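Local atomic coordinates of RabGAP/TBC protein (Chlamydomonas reinhardtii, PDB entry 4P17), a protein that is of unknown function but is a flagellar RabGAP-family protein with an all-helical TBC domain, which in active relatives stimulates GTP hydrolysis by Rab proteins. Residues K109-D114 against V148-A153; H122-S127 against L160-L165; Q139-H144 against A171-L176; M154-G159 against Y233-S238; V239-E244 against N291-M296. All coordinates share one frame; numbering follows the deposited sequence.

Interaction 1: K109-D114 against V148-A153; sequences KDIETD and VGYVRA
This contact joins the two sequence regions that in active TBC domains carry the IxxDxxR and YxQ finger motifs. Ile111 and Asp114 match the isoleucine and aspartate of the first motif. Tyr150 matches the tyrosine of the second, and Arg152 stands where the glutamine finger would be expected. The segment 109-114 is helical, and 148-153 is an irregular linker. Tyr150 carries most of the contact. Its CG is anti to the backbone N (chi1 165°), which turns the ring toward the helix. Ile111 CG1 sits over the centre of one ring face, 3.4 Å from the Tyr150 ring centroid and only 6° off the normal. This is a clear CH-pi contact. At the tip, Tyr150 OH donates a hydrogen bond to Asp114 OD2 (2.7 Å). The two side chains meet end to end, and the bond uses the anti lone pair of OD2. The carboxylate lies at the ring edge, its plane turned 38° from that of the ring. Asp114 OD2 also lies 3.5 Å from Arg152 CB. The arginine chain extends onward, so NE is 5.5 Å from Asp114 OD2. The charges do not pair, though they may still feel each other weakly. Tyr150 OH has a second partner, Asn155 ND2, so the hydroxyl links helix 108-114 to helix 153-164. Helix 128-144 completes the surroundings: Cys135 and Leu138 pack on Ile111, and Leu138 also touches Tyr150.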
# COMPACT_ATOMS: atom_id res chain seq x y z
N LYS A 109 -3.35 -3.45 23.75
CA LYS A 109 -2.96 -4.84 23.82
C LYS A 109 -3.13 -5.53 22.46
O LYS A 109 -2.25 -6.29 22.04
CB LYS A 109 -3.78 -5.55 24.90
CG LYS A 109 -3.45 -5.07 26.30
CD LYS A 109 -4.21 -5.85 27.34
CE LYS A 109 -3.91 -5.40 28.76
NZ LYS A 109 -2.70 -6.05 29.33
N ASP A 110 -4.24 -5.28 21.78
CA ASP A 110 -4.47 -5.86 20.45
C ASP A 110 -3.36 -5.40 19.50
O ASP A 110 -2.76 -6.19 18.77
CB ASP A 110 -5.83 -5.44 19.86
CG ASP A 110 -7.00 -6.02 20.57
OD1 ASP A 110 -6.87 -6.96 21.37
OD2 ASP A 110 -8.11 -5.53 20.29
N ILE A 111 -3.10 -4.10 19.50
CA ILE A 111 -1.97 -3.61 18.71
C ILE A 111 -0.70 -4.37 19.03
O ILE A 111 -0.03 -4.89 18.12
CB ILE A 111 -1.73 -2.10 18.91
CG1 ILE A 111 -2.92 -1.31 18.40
CG2 ILE A 111 -0.51 -1.66 18.16
CD1 ILE A 111 -2.96 0.08 18.89
N GLU A 112 -0.38 -4.51 20.32
CA GLU A 112 0.86 -5.21 20.68
C GLU A 112 0.89 -6.65 20.22
O GLU A 112 1.88 -7.11 19.68
CB GLU A 112 1.08 -5.20 22.18
CG GLU A 112 1.35 -3.83 22.80
CD GLU A 112 1.22 -3.85 24.32
OE1 GLU A 112 0.95 -4.93 24.88
OE2 GLU A 112 1.35 -2.78 24.97
N THR A 113 -0.19 -7.37 20.46
CA THR A 113 -0.26 -8.77 20.04
C THR A 113 -0.20 -8.92 18.52
O THR A 113 0.48 -9.82 17.99
CB THR A 113 -1.54 -9.43 20.61
OG1 THR A 113 -1.49 -9.38 22.03
CG2 THR A 113 -1.68 -10.88 20.16
N ASP A 114 -0.89 -8.06 17.78
CA ASP A 114 -0.81 -8.15 16.32
C ASP A 114 0.65 -8.01 15.82
O ASP A 114 0.97 -8.43 14.72
CB ASP A 114 -1.74 -7.11 15.67
CG ASP A 114 -3.25 -7.42 15.88
OD1 ASP A 114 -3.64 -8.42 16.57
OD2 ASP A 114 -4.08 -6.63 15.38
N VAL A 148 -13.15 4.59 14.35
CA VAL A 148 -12.44 3.56 13.62
C VAL A 148 -11.65 2.69 14.61
O VAL A 148 -11.64 1.46 14.53
CB VAL A 148 -11.49 4.20 12.57
CG1 VAL A 148 -10.51 3.18 12.00
CG2 VAL A 148 -12.30 4.81 11.45
N GLY A 149 -10.99 3.36 15.54
CA GLY A 149 -10.13 2.72 16.51
C GLY A 149 -8.89 2.10 15.90
O GLY A 149 -8.02 2.79 15.35
N TYR A 150 -8.78 0.79 16.05
CA TYR A 150 -7.70 0.03 15.44
C TYR A 150 -8.31 -1.23 14.84
O TYR A 150 -9.26 -1.78 15.41
CB TYR A 150 -6.61 -0.31 16.48
CG TYR A 150 -5.62 -1.38 16.05
CD1 TYR A 150 -4.56 -1.09 15.21
CD2 TYR A 150 -5.73 -2.70 16.51
CE1 TYR A 150 -3.64 -2.05 14.81
CE2 TYR A 150 -4.81 -3.67 16.11
CZ TYR A 150 -3.77 -3.35 15.27
OH TYR A 150 -2.87 -4.30 14.86
N VAL A 151 -7.77 -1.66 13.69
CA VAL A 151 -8.00 -3.00 13.14
C VAL A 151 -6.69 -3.55 12.59
O VAL A 151 -5.81 -2.81 12.22
CB VAL A 151 -9.09 -3.02 12.02
CG1 VAL A 151 -10.45 -2.64 12.59
CG2 VAL A 151 -8.69 -2.14 10.83
N ARG A 152 -6.57 -4.87 12.53
CA ARG A 152 -5.31 -5.55 12.28
C ARG A 152 -4.63 -5.07 10.98
O ARG A 152 -3.42 -4.84 10.94
CB ARG A 152 -5.60 -7.06 12.22
CG ARG A 152 -4.48 -7.95 11.84
CD ARG A 152 -4.99 -9.38 12.03
NE ARG A 152 -4.17 -10.39 11.36
CZ ARG A 152 -4.62 -11.59 11.00
NH1 ARG A 152 -5.88 -11.93 11.23
NH2 ARG A 152 -3.80 -12.45 10.40
N ALA A 153 -5.44 -4.87 9.94
CA ALA A 153 -4.98 -4.36 8.66
C ALA A 153 -4.04 -3.17 8.83
O ALA A 153 -3.07 -3.02 8.11
CB ALA A 153 -6.21 -3.95 7.80

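Interaction 2: H122-S127 against L160-L165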
# COMPACT_ATOMS: atom_id res chain seq x y z
N HIS A 122 11.96 -8.07 9.25
CA HIS A 122 12.53 -6.75 9.00
C HIS A 122 13.44 -6.36 10.15
O HIS A 122 13.00 -6.37 11.29
CB HIS A 122 11.44 -5.67 8.80
CG HIS A 122 11.99 -4.37 8.29
ND1 HIS A 122 12.43 -3.37 9.13
CD2 HIS A 122 12.25 -3.95 7.03
CE1 HIS A 122 12.89 -2.37 8.41
NE2 HIS A 122 12.81 -2.70 7.13
N PRO A 123 14.70 -6.00 9.87
CA PRO A 123 15.62 -5.74 10.98
C PRO A 123 15.24 -4.62 11.96
O PRO A 123 15.59 -4.73 13.13
CB PRO A 123 16.91 -5.37 10.26
CG PRO A 123 16.84 -6.13 9.00
CD PRO A 123 15.41 -6.05 8.58
N TRP A 124 14.58 -3.57 11.50
CA TRP A 124 14.19 -2.48 12.41
C TRP A 124 12.74 -2.63 12.92
O TRP A 124 12.46 -2.38 14.09
CB TRP A 124 14.37 -1.11 11.73
CG TRP A 124 14.02 -0.02 12.68
CD1 TRP A 124 14.78 0.44 13.73
CD2 TRP A 124 12.82 0.73 12.71
NE1 TRP A 124 14.11 1.42 14.40
CE2 TRP A 124 12.89 1.61 13.80
CE3 TRP A 124 11.66 0.73 11.92
CZ2 TRP A 124 11.86 2.49 14.11
CZ3 TRP A 124 10.65 1.61 12.22
CH2 TRP A 124 10.76 2.48 13.31
N LEU A 125 11.82 -3.05 12.06
CA LEU A 125 10.45 -3.18 12.52
C LEU A 125 10.32 -4.31 13.56
O LEU A 125 9.43 -4.24 14.40
CB LEU A 125 9.47 -3.43 11.38
CG LEU A 125 9.17 -2.23 10.47
CD1 LEU A 125 8.45 -2.67 9.23
CD2 LEU A 125 8.36 -1.09 11.20
N SER A 126 11.23 -5.29 13.53
CA SER A 126 11.20 -6.41 14.49
C SER A 126 12.09 -6.09 15.70
O SER A 126 12.17 -6.87 16.66
CB SER A 126 11.63 -7.73 13.80
OG SER A 126 13.00 -7.69 13.43
N SER A 127 12.73 -4.92 15.68
CA SER A 127 13.47 -4.46 16.86
C SER A 127 12.54 -3.85 17.93
O SER A 127 11.44 -3.39 17.64
CB SER A 127 14.54 -3.45 16.45
OG SER A 127 14.00 -2.17 16.19
N LEU A 160 4.79 -0.36 7.03
CA LEU A 160 5.41 0.03 5.78
C LEU A 160 5.48 1.52 5.66
O LEU A 160 6.41 2.04 5.07
CB LEU A 160 4.69 -0.60 4.57
CG LEU A 160 5.52 -1.50 3.66
CD1 LEU A 160 6.20 -2.60 4.42
CD2 LEU A 160 4.57 -2.11 2.61
N MET A 161 4.50 2.24 6.22
CA MET A 161 4.59 3.69 6.21
C MET A 161 5.83 4.15 6.98
O MET A 161 6.58 5.00 6.49
CB MET A 161 3.34 4.31 6.83
CG MET A 161 2.13 4.28 5.95
SD MET A 161 0.85 5.18 6.87
CE MET A 161 -0.53 5.05 5.72
N LEU A 162 6.06 3.57 8.16
CA LEU A 162 7.25 3.92 8.94
C LEU A 162 8.54 3.72 8.13
O LEU A 162 9.40 4.59 8.09
CB LEU A 162 7.29 3.13 10.24
CG LEU A 162 6.32 3.58 11.34
CD1 LEU A 162 6.32 2.57 12.48
CD2 LEU A 162 6.63 4.99 11.86
N VAL A 163 8.66 2.59 7.45
CA VAL A 163 9.88 2.31 6.72
C VAL A 163 10.03 3.24 5.51
O VAL A 163 11.13 3.72 5.23
CB VAL A 163 9.93 0.83 6.28
CG1 VAL A 163 11.10 0.58 5.42
CG2 VAL A 163 10.00 -0.10 7.50
N ALA A 164 8.94 3.50 4.79
CA ALA A 164 8.98 4.37 3.61
C ALA A 164 9.22 5.82 3.97
O ALA A 164 9.69 6.58 3.12
CB ALA A 164 7.67 4.26 2.82
N LEU A 165 8.83 6.19 5.18
CA LEU A 165 8.91 7.57 5.67
C LEU A 165 10.13 7.79 6.59
O LEU A 165 10.12 8.70 7.40
CB LEU A 165 7.63 7.94 6.43
CG LEU A 165 6.33 7.94 5.59
CD1 LEU A 165 5.14 8.14 6.49
CD2 LEU A 165 6.39 9.02 4.52
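His122 O is gripped by two bonds, both from Ser126: one from OG (2.5 Å) and one from the backbone N. The OG donor sits above the carbonyl plane. Trp124 O is held in the same double way by Ser127, whose OG bonds along a lone pair and also caps Gly130 N at the start of helix 128-144. Trp124 to Ser127 is a type I turn. The His122 ring is fixed by Leu125 N, which bonds to ND1 at 3.0 Å, nearly straight at 169° and close to the ring plane. At its other nitrogen, NE2 bonds to Tyr16 O. Val163 CG2 of helix 153-164 lies over one face of this ring, 3.8 Å from His122 CE1. Leu125 CD1 shares that face, and Pro123 CD covers the opposite one. Leu125 CD1 and Val163 CG2 are packed tightly at 3.5 Å. Beside them, the rim of the Trp124 indole meets Leu162: CZ3 is 4.2 Å from Leu162 CB, and the side chains cross at about a right angle. The segments share no hydrogen bond. A bond accepted at ND1 and one given by NE2 to a carbonyl are consistent with a neutral imidazole, well suited to this apolar contact.

Interaction 3: Q139-H144 against A171-L176; sequences QAYSVH and AAFWLL
Phe173 plays both roles in an aromatic cluster: it presents its edge to one ring and its face to another. Its edge points at the face of His144, with the planes at 66° and Phe173 CZ 3.8 Å from His144 CG. The edge of Tyr141 in turn is directed toward the face of Phe173, in an offset edge-to-face pair with centroids 5.9 Å apart. All three rings have CG anti to the backbone N. The contact lies between helices 128-144 and 169-183, whose local axes approach to 10.3 Å and cross at -40°. The Phe173 edge also presses on the backbone of the first helix, with CE1 3.6 Å from Tyr141 CA. Ala140 CB lies alongside, 3.9 Å from the same Phe173 CE1. One turn on, Leu176 covers a face of Tyr141: its CG is centred over the ring, and its CD2 comes 3.6 Å from Tyr141 CG. An alanine in place of Phe173 would lose both ring contacts and would probably loosen the packing between the two helices. Polar ends of the cluster are satisfied from outside. Tyr141 OH and His144 NE2 both bond to Glu181 OE2, and His144 ND1 bonds to Tyr94 OH. Between the two segments themselves the contact is ring and alkyl packing, with no hydrogen bond across it. The bonds to His144 fix the rotation of its ring. The nearby carboxylate of Glu181 may favour its protonated form, although a charged imidazole would offer a less electron-rich face to the Phe173 edge.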
# COMPACT_ATOMS: atom_id res chain seq x y z
N GLN A 139 -1.59 3.38 18.49
CA GLN A 139 -2.34 3.69 19.70
C GLN A 139 -2.82 5.17 19.62
O GLN A 139 -3.97 5.49 19.97
CB GLN A 139 -1.48 3.41 20.94
CG GLN A 139 -0.53 4.55 21.32
CD GLN A 139 0.50 4.16 22.38
OE1 GLN A 139 0.85 2.98 22.53
NE2 GLN A 139 0.99 5.15 23.11
N ALA A 140 -1.96 6.04 19.11
CA ALA A 140 -2.29 7.45 18.89
C ALA A 140 -3.48 7.56 17.96
O ALA A 140 -4.44 8.30 18.22
CB ALA A 140 -1.09 8.19 18.31
N TYR A 141 -3.44 6.84 16.85
CA TYR A 141 -4.51 6.98 15.88
C TYR A 141 -5.84 6.47 16.47
O TYR A 141 -6.90 7.05 16.22
CB TYR A 141 -4.19 6.25 14.57
CG TYR A 141 -5.17 6.72 13.53
CD1 TYR A 141 -5.03 7.97 12.95
CD2 TYR A 141 -6.27 5.95 13.19
CE1 TYR A 141 -5.97 8.43 12.04
CE2 TYR A 141 -7.22 6.42 12.29
CZ TYR A 141 -7.05 7.64 11.73
OH TYR A 141 -7.99 8.11 10.84
N SER A 142 -5.75 5.42 17.30
CA SER A 142 -6.94 4.75 17.84
C SER A 142 -7.76 5.62 18.79
O SER A 142 -8.98 5.43 18.93
CB SER A 142 -6.51 3.46 18.56
OG SER A 142 -5.99 3.75 19.85
N VAL A 143 -7.09 6.56 19.45
CA VAL A 143 -7.77 7.56 20.28
C VAL A 143 -8.12 8.82 19.49
O VAL A 143 -9.11 9.48 19.79
CB VAL A 143 -6.92 7.93 21.52
CG1 VAL A 143 -6.72 6.69 22.40
CG2 VAL A 143 -5.57 8.53 21.12
N HIS A 144 -7.35 9.13 18.46
CA HIS A 144 -7.64 10.27 17.60
C HIS A 144 -8.96 10.09 16.84
O HIS A 144 -9.73 11.02 16.68
CB HIS A 144 -6.49 10.46 16.64
CG HIS A 144 -6.84 11.17 15.39
ND1 HIS A 144 -7.03 12.53 15.32
CD2 HIS A 144 -7.00 10.69 14.13
CE1 HIS A 144 -7.31 12.86 14.07
NE2 HIS A 144 -7.28 11.76 13.33
N ALA A 171 4.81 11.67 10.83
CA ALA A 171 4.44 11.64 9.41
C ALA A 171 3.51 10.45 9.13
O ALA A 171 2.51 10.55 8.43
CB ALA A 171 5.67 11.56 8.54
N ALA A 172 3.89 9.32 9.65
CA ALA A 172 3.10 8.11 9.47
C ALA A 172 1.71 8.27 10.06
O ALA A 172 0.72 7.89 9.45
CB ALA A 172 3.84 6.93 10.07
N PHE A 173 1.62 8.89 11.24
CA PHE A 173 0.34 9.20 11.83
C PHE A 173 -0.55 10.09 10.94
O PHE A 173 -1.72 9.83 10.75
CB PHE A 173 0.56 9.88 13.19
CG PHE A 173 -0.70 10.38 13.82
CD1 PHE A 173 -1.47 9.55 14.64
CD2 PHE A 173 -1.09 11.70 13.63
CE1 PHE A 173 -2.62 10.02 15.23
CE2 PHE A 173 -2.27 12.19 14.19
CZ PHE A 173 -3.02 11.36 15.01
N TRP A 174 0.01 11.14 10.35
CA TRP A 174 -0.81 12.03 9.56
C TRP A 174 -1.16 11.40 8.18
O TRP A 174 -2.25 11.64 7.63
CB TRP A 174 -0.11 13.38 9.41
CG TRP A 174 -0.16 14.13 10.70
CD1 TRP A 174 0.89 14.49 11.50
CD2 TRP A 174 -1.34 14.62 11.34
NE1 TRP A 174 0.43 15.19 12.60
CE2 TRP A 174 -0.93 15.26 12.54
CE3 TRP A 174 -2.70 14.58 11.03
CZ2 TRP A 174 -1.85 15.86 13.41
CZ3 TRP A 174 -3.61 15.13 11.91
CH2 TRP A 174 -3.18 15.78 13.08
N LEU A 175 -0.28 10.55 7.67
CA LEU A 175 -0.58 9.85 6.41
C LEU A 175 -1.68 8.81 6.62
O LEU A 175 -2.56 8.65 5.78
CB LEU A 175 0.69 9.21 5.82
CG LEU A 175 0.58 8.56 4.43
CD1 LEU A 175 0.36 9.59 3.30
CD2 LEU A 175 1.86 7.79 4.14
N LEU A 176 -1.62 8.10 7.75
CA LEU A 176 -2.67 7.16 8.12
C LEU A 176 -4.02 7.92 8.25
O LEU A 176 -5.05 7.48 7.77
CB LEU A 176 -2.30 6.46 9.42
CG LEU A 176 -3.33 5.44 9.93
CD1 LEU A 176 -3.47 4.25 8.97
CD2 LEU A 176 -2.94 4.97 11.32

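Interaction 4: M154-G159 against Y233-S238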
# COMPACT_ATOMS: atom_id res chain seq x y z
N MET A 154 -4.34 -2.31 9.79
CA MET A 154 -3.58 -1.08 9.95
C MET A 154 -2.16 -1.35 10.47
O MET A 154 -1.28 -0.53 10.34
CB MET A 154 -4.34 -0.12 10.88
CG MET A 154 -5.67 0.41 10.30
SD MET A 154 -6.84 0.95 11.59
CE MET A 154 -6.02 2.46 12.14
N ASN A 155 -1.93 -2.53 11.05
CA ASN A 155 -0.60 -2.81 11.60
C ASN A 155 0.45 -2.81 10.51
O ASN A 155 1.41 -2.05 10.56
CB ASN A 155 -0.59 -4.14 12.37
CG ASN A 155 0.61 -4.27 13.27
OD1 ASN A 155 1.74 -4.46 12.81
ND2 ASN A 155 0.38 -4.24 14.56
N THR A 156 0.26 -3.62 9.47
CA THR A 156 1.29 -3.71 8.44
C THR A 156 1.31 -2.45 7.56
O THR A 156 2.36 -2.05 7.07
CB THR A 156 1.12 -5.01 7.57
OG1 THR A 156 -0.17 -5.04 6.97
CG2 THR A 156 1.33 -6.28 8.43
N ILE A 157 0.18 -1.78 7.39
CA ILE A 157 0.17 -0.48 6.71
C ILE A 157 1.10 0.53 7.41
O ILE A 157 1.94 1.16 6.80
CB ILE A 157 -1.26 0.09 6.65
CG1 ILE A 157 -2.13 -0.79 5.75
CG2 ILE A 157 -1.26 1.52 6.08
CD1 ILE A 157 -3.58 -0.41 5.70
N VAL A 158 0.96 0.68 8.72
CA VAL A 158 1.76 1.67 9.39
C VAL A 158 3.22 1.24 9.44
O VAL A 158 4.12 2.09 9.41
CB VAL A 158 1.22 1.95 10.80
CG1 VAL A 158 2.27 2.73 11.63
CG2 VAL A 158 -0.06 2.67 10.70
N GLY A 159 3.45 -0.07 9.47
CA GLY A 159 4.79 -0.61 9.45
C GLY A 159 5.48 -0.21 8.16
O GLY A 159 6.61 0.25 8.16
N TYR A 233 -7.01 -5.44 -0.40
CA TYR A 233 -7.66 -4.18 -0.24
C TYR A 233 -7.48 -3.61 1.16
O TYR A 233 -7.05 -2.45 1.33
CB TYR A 233 -9.12 -4.35 -0.52
CG TYR A 233 -9.49 -4.51 -1.96
CD1 TYR A 233 -8.62 -4.23 -2.98
CD2 TYR A 233 -10.78 -4.89 -2.28
CE1 TYR A 233 -9.03 -4.33 -4.31
CE2 TYR A 233 -11.19 -5.00 -3.56
CZ TYR A 233 -10.34 -4.72 -4.57
OH TYR A 233 -10.85 -4.82 -5.86
N LEU A 234 -7.80 -4.42 2.16
CA LEU A 234 -7.74 -3.91 3.54
C LEU A 234 -6.32 -3.51 3.93
O LEU A 234 -6.10 -2.53 4.66
CB LEU A 234 -8.27 -4.94 4.54
CG LEU A 234 -9.75 -5.30 4.49
CD1 LEU A 234 -10.05 -6.41 5.48
CD2 LEU A 234 -10.61 -4.06 4.77
N CYS A 235 -5.35 -4.29 3.50
CA CYS A 235 -3.95 -4.04 3.88
C CYS A 235 -3.21 -3.24 2.85
O CYS A 235 -2.03 -3.03 2.96
CB CYS A 235 -3.22 -5.36 4.12
SG CYS A 235 -4.01 -6.32 5.43
N LEU A 236 -3.92 -2.77 1.83
CA LEU A 236 -3.34 -2.00 0.75
C LEU A 236 -2.11 -2.68 0.18
O LEU A 236 -1.08 -2.04 0.00
CB LEU A 236 -2.95 -0.60 1.21
CG LEU A 236 -4.03 0.12 1.97
CD1 LEU A 236 -3.43 1.40 2.54
CD2 LEU A 236 -5.18 0.38 1.02
N PHE A 237 -2.25 -3.98 -0.09
CA PHE A 237 -1.20 -4.88 -0.61
C PHE A 237 -0.01 -5.12 0.30
O PHE A 237 0.91 -5.82 -0.10
CB PHE A 237 -0.71 -4.37 -1.99
CG PHE A 237 -1.80 -4.29 -3.03
CD1 PHE A 237 -2.36 -5.45 -3.56
CD2 PHE A 237 -2.29 -3.06 -3.45
CE1 PHE A 237 -3.38 -5.37 -4.50
CE2 PHE A 237 -3.32 -2.98 -4.36
CZ PHE A 237 -3.86 -4.13 -4.90
N SER A 238 -0.02 -4.59 1.53
CA SER A 238 1.19 -4.56 2.30
C SER A 238 1.61 -5.96 2.79
O SER A 238 2.80 -6.17 3.05
CB SER A 238 1.09 -3.60 3.51
OG SER A 238 0.01 -3.90 4.40
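Helix 226-234 ends in a Schellman motif with Leu236 as the C-prime residue (phi 49°), and the chain turns back through a type I' turn from Cys235 to Ser238. This brings Ser238 against helix 153-164, with its CA 6.1 Å from Ile157 CA. Thr156 OG1 donates a hydrogen bond to Ser238 OG at 2.8 Å. Ser238 OG passes the chain on and donates to Cys235 O at 2.6 Å, in the carbonyl plane on a lone pair. Cys235 O also takes the turn bond from Ser238 N, so two donors hold it. Both hydroxyls sit between the backbone N and the carbonyl carbon, with chi1 near 57°. Ile157 lies next to this relay. Its CG1 is 3.6 Å from Cys235 O, and its CD1 reaches 3.5 Å from Leu234 O. The same Ile157 CD1 meets Leu236 CD1 at 3.6 Å, the two side chains crossing obliquely. An alanine in place of Ser238 would remove the hydroxyl that accepts from Thr156 and would probably leave the turn less firmly held to the helix. A directed run of two hydroxyl bonds ends on a turn carbonyl, and a branched apolar side chain packs beside it. The Thr156 and Ser238 hydroxyls and Cys235 O are thus paired within the contact, while Leu234 O and Leu236 O bond to Tyr189 and Trp250.

Interaction 5: V239-E244 against N291-M296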
# COMPACT_ATOMS: atom_id res chain seq x y z
N VAL A 239 0.67 -6.90 2.89
CA VAL A 239 0.99 -8.27 3.30
C VAL A 239 1.03 -9.24 2.11
O VAL A 239 1.04 -10.45 2.30
CB VAL A 239 -0.00 -8.84 4.33
CG1 VAL A 239 -0.21 -7.85 5.50
CG2 VAL A 239 -1.33 -9.14 3.71
N SER A 240 1.03 -8.70 0.89
CA SER A 240 0.83 -9.51 -0.30
C SER A 240 1.94 -9.37 -1.32
O SER A 240 2.31 -10.35 -1.96
CB SER A 240 -0.50 -9.13 -0.92
OG SER A 240 -1.55 -9.59 -0.09
N LEU A 241 2.49 -8.15 -1.45
CA LEU A 241 3.45 -7.85 -2.49
C LEU A 241 4.80 -7.45 -1.90
O LEU A 241 4.86 -7.03 -0.74
CB LEU A 241 2.95 -6.74 -3.41
CG LEU A 241 1.54 -6.78 -4.00
CD1 LEU A 241 1.32 -5.57 -4.91
CD2 LEU A 241 1.25 -8.09 -4.76
N PRO A 242 5.89 -7.60 -2.69
CA PRO A 242 7.18 -7.07 -2.25
C PRO A 242 7.07 -5.60 -1.94
O PRO A 242 6.34 -4.90 -2.59
CB PRO A 242 8.08 -7.30 -3.45
CG PRO A 242 7.50 -8.50 -4.11
CD PRO A 242 6.01 -8.32 -3.96
N SER A 243 7.81 -5.14 -0.95
CA SER A 243 7.60 -3.79 -0.45
C SER A 243 7.79 -2.67 -1.50
O SER A 243 7.06 -1.68 -1.48
CB SER A 243 8.55 -3.54 0.75
OG SER A 243 9.84 -3.24 0.29
N GLU A 244 8.73 -2.82 -2.42
CA GLU A 244 8.94 -1.74 -3.39
C GLU A 244 7.80 -1.72 -4.40
O GLU A 244 7.45 -0.67 -4.96
CB GLU A 244 10.29 -1.89 -4.09
CG GLU A 244 11.44 -1.82 -3.15
CD GLU A 244 12.75 -1.91 -3.83
OE1 GLU A 244 13.02 -1.05 -4.69
OE2 GLU A 244 13.51 -2.85 -3.51
N ASN A 291 1.49 -16.97 -3.54
CA ASN A 291 2.91 -17.15 -3.80
C ASN A 291 3.37 -16.30 -4.95
O ASN A 291 4.44 -15.71 -4.91
CB ASN A 291 3.19 -18.62 -4.09
CG ASN A 291 2.76 -19.53 -2.95
OD1 ASN A 291 2.53 -19.08 -1.82
ND2 ASN A 291 2.65 -20.82 -3.24
N ALA A 292 2.52 -16.20 -5.97
CA ALA A 292 2.82 -15.39 -7.14
C ALA A 292 2.88 -13.94 -6.74
O ALA A 292 3.78 -13.21 -7.13
CB ALA A 292 1.76 -15.58 -8.20
N ALA A 293 1.92 -13.52 -5.95
CA ALA A 293 1.85 -12.12 -5.60
C ALA A 293 3.06 -11.75 -4.76
O ALA A 293 3.61 -10.67 -4.91
CB ALA A 293 0.58 -11.82 -4.87
N ALA A 294 3.51 -12.67 -3.90
CA ALA A 294 4.63 -12.37 -3.02
C ALA A 294 5.95 -12.20 -3.78
O ALA A 294 6.93 -11.68 -3.23
CB ALA A 294 4.75 -13.47 -1.94
N THR A 295 6.01 -12.62 -5.04
CA THR A 295 7.25 -12.43 -5.80
C THR A 295 7.02 -11.52 -7.00
O THR A 295 7.73 -11.56 -8.01
CB THR A 295 7.84 -13.77 -6.22
OG1 THR A 295 6.89 -14.48 -7.00
CG2 THR A 295 8.19 -14.57 -4.98
N MET A 296 6.03 -10.65 -6.87
CA MET A 296 5.72 -9.70 -7.92
C MET A 296 6.71 -8.52 -7.85
O MET A 296 6.40 -7.45 -7.34
CB MET A 296 4.27 -9.25 -7.81
CG MET A 296 3.65 -8.79 -9.14
SD MET A 296 4.56 -7.46 -9.98
CE MET A 296 4.08 -7.77 -11.68
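Two helix boundaries of the all-helical TBC fold meet here: the approach to helix 243-256, with Pro242 at its N-cap position, and the C-terminal end of helix 282-294. The backbones come close, with Leu241 CA 4.7 Å from Ala294 CA. No hydrogen bond crosses the contact. The polar approaches are of another kind. Ser240 O lies against the last turn of the helix and receives a CA-H...O contact from Ala294 CA at 3.3 Å, with 132° at the hydrogen. Ala294 N is equally near but badly angled. Ala293 O, a second acceptor, is 3.2 Å from Ser240 O, a pair that would probably repel slightly. The apolar contacts centre on Leu241 CD2, which packs on Ala293 CB at 3.8 Å and more loosely on Met296 CB. Met268 of helix 259-271 touches Leu241, Ala293 and Met296. Carbon-to-carbonyl packing is the work of Pro242. Its ring lies over the turn that follows the helix, CD near both Ala293 O and Met296 O. Met296 O has its own hydrogen bond from Thr245 OG1. The closest approach of the proline ring is at its tip, where Pro242 CG stands 3.3 Å from Ala294 O.

How the interactions relate
From the N terminus, interaction 1 opens first, on helix 108-114. Interactions 2 and 3 open before it closes at 148-153, so the three cross one another along the chain. Together they tie the helices from 108-114 to 169-183 into one bundle. Interaction 4 starts on helix 153-164, right after interaction 1 closes. It crosses interactions 2 and 3 and spans 73 residues to the end of helix 226-234. Interaction 5 follows in series and closes the chain from 239-244 to 291-296. It touches interaction 4 through Val239 and Thr156. Interactions 3 and 5 lie on opposite sides of the chain's centre, with interaction 4 close to that centre.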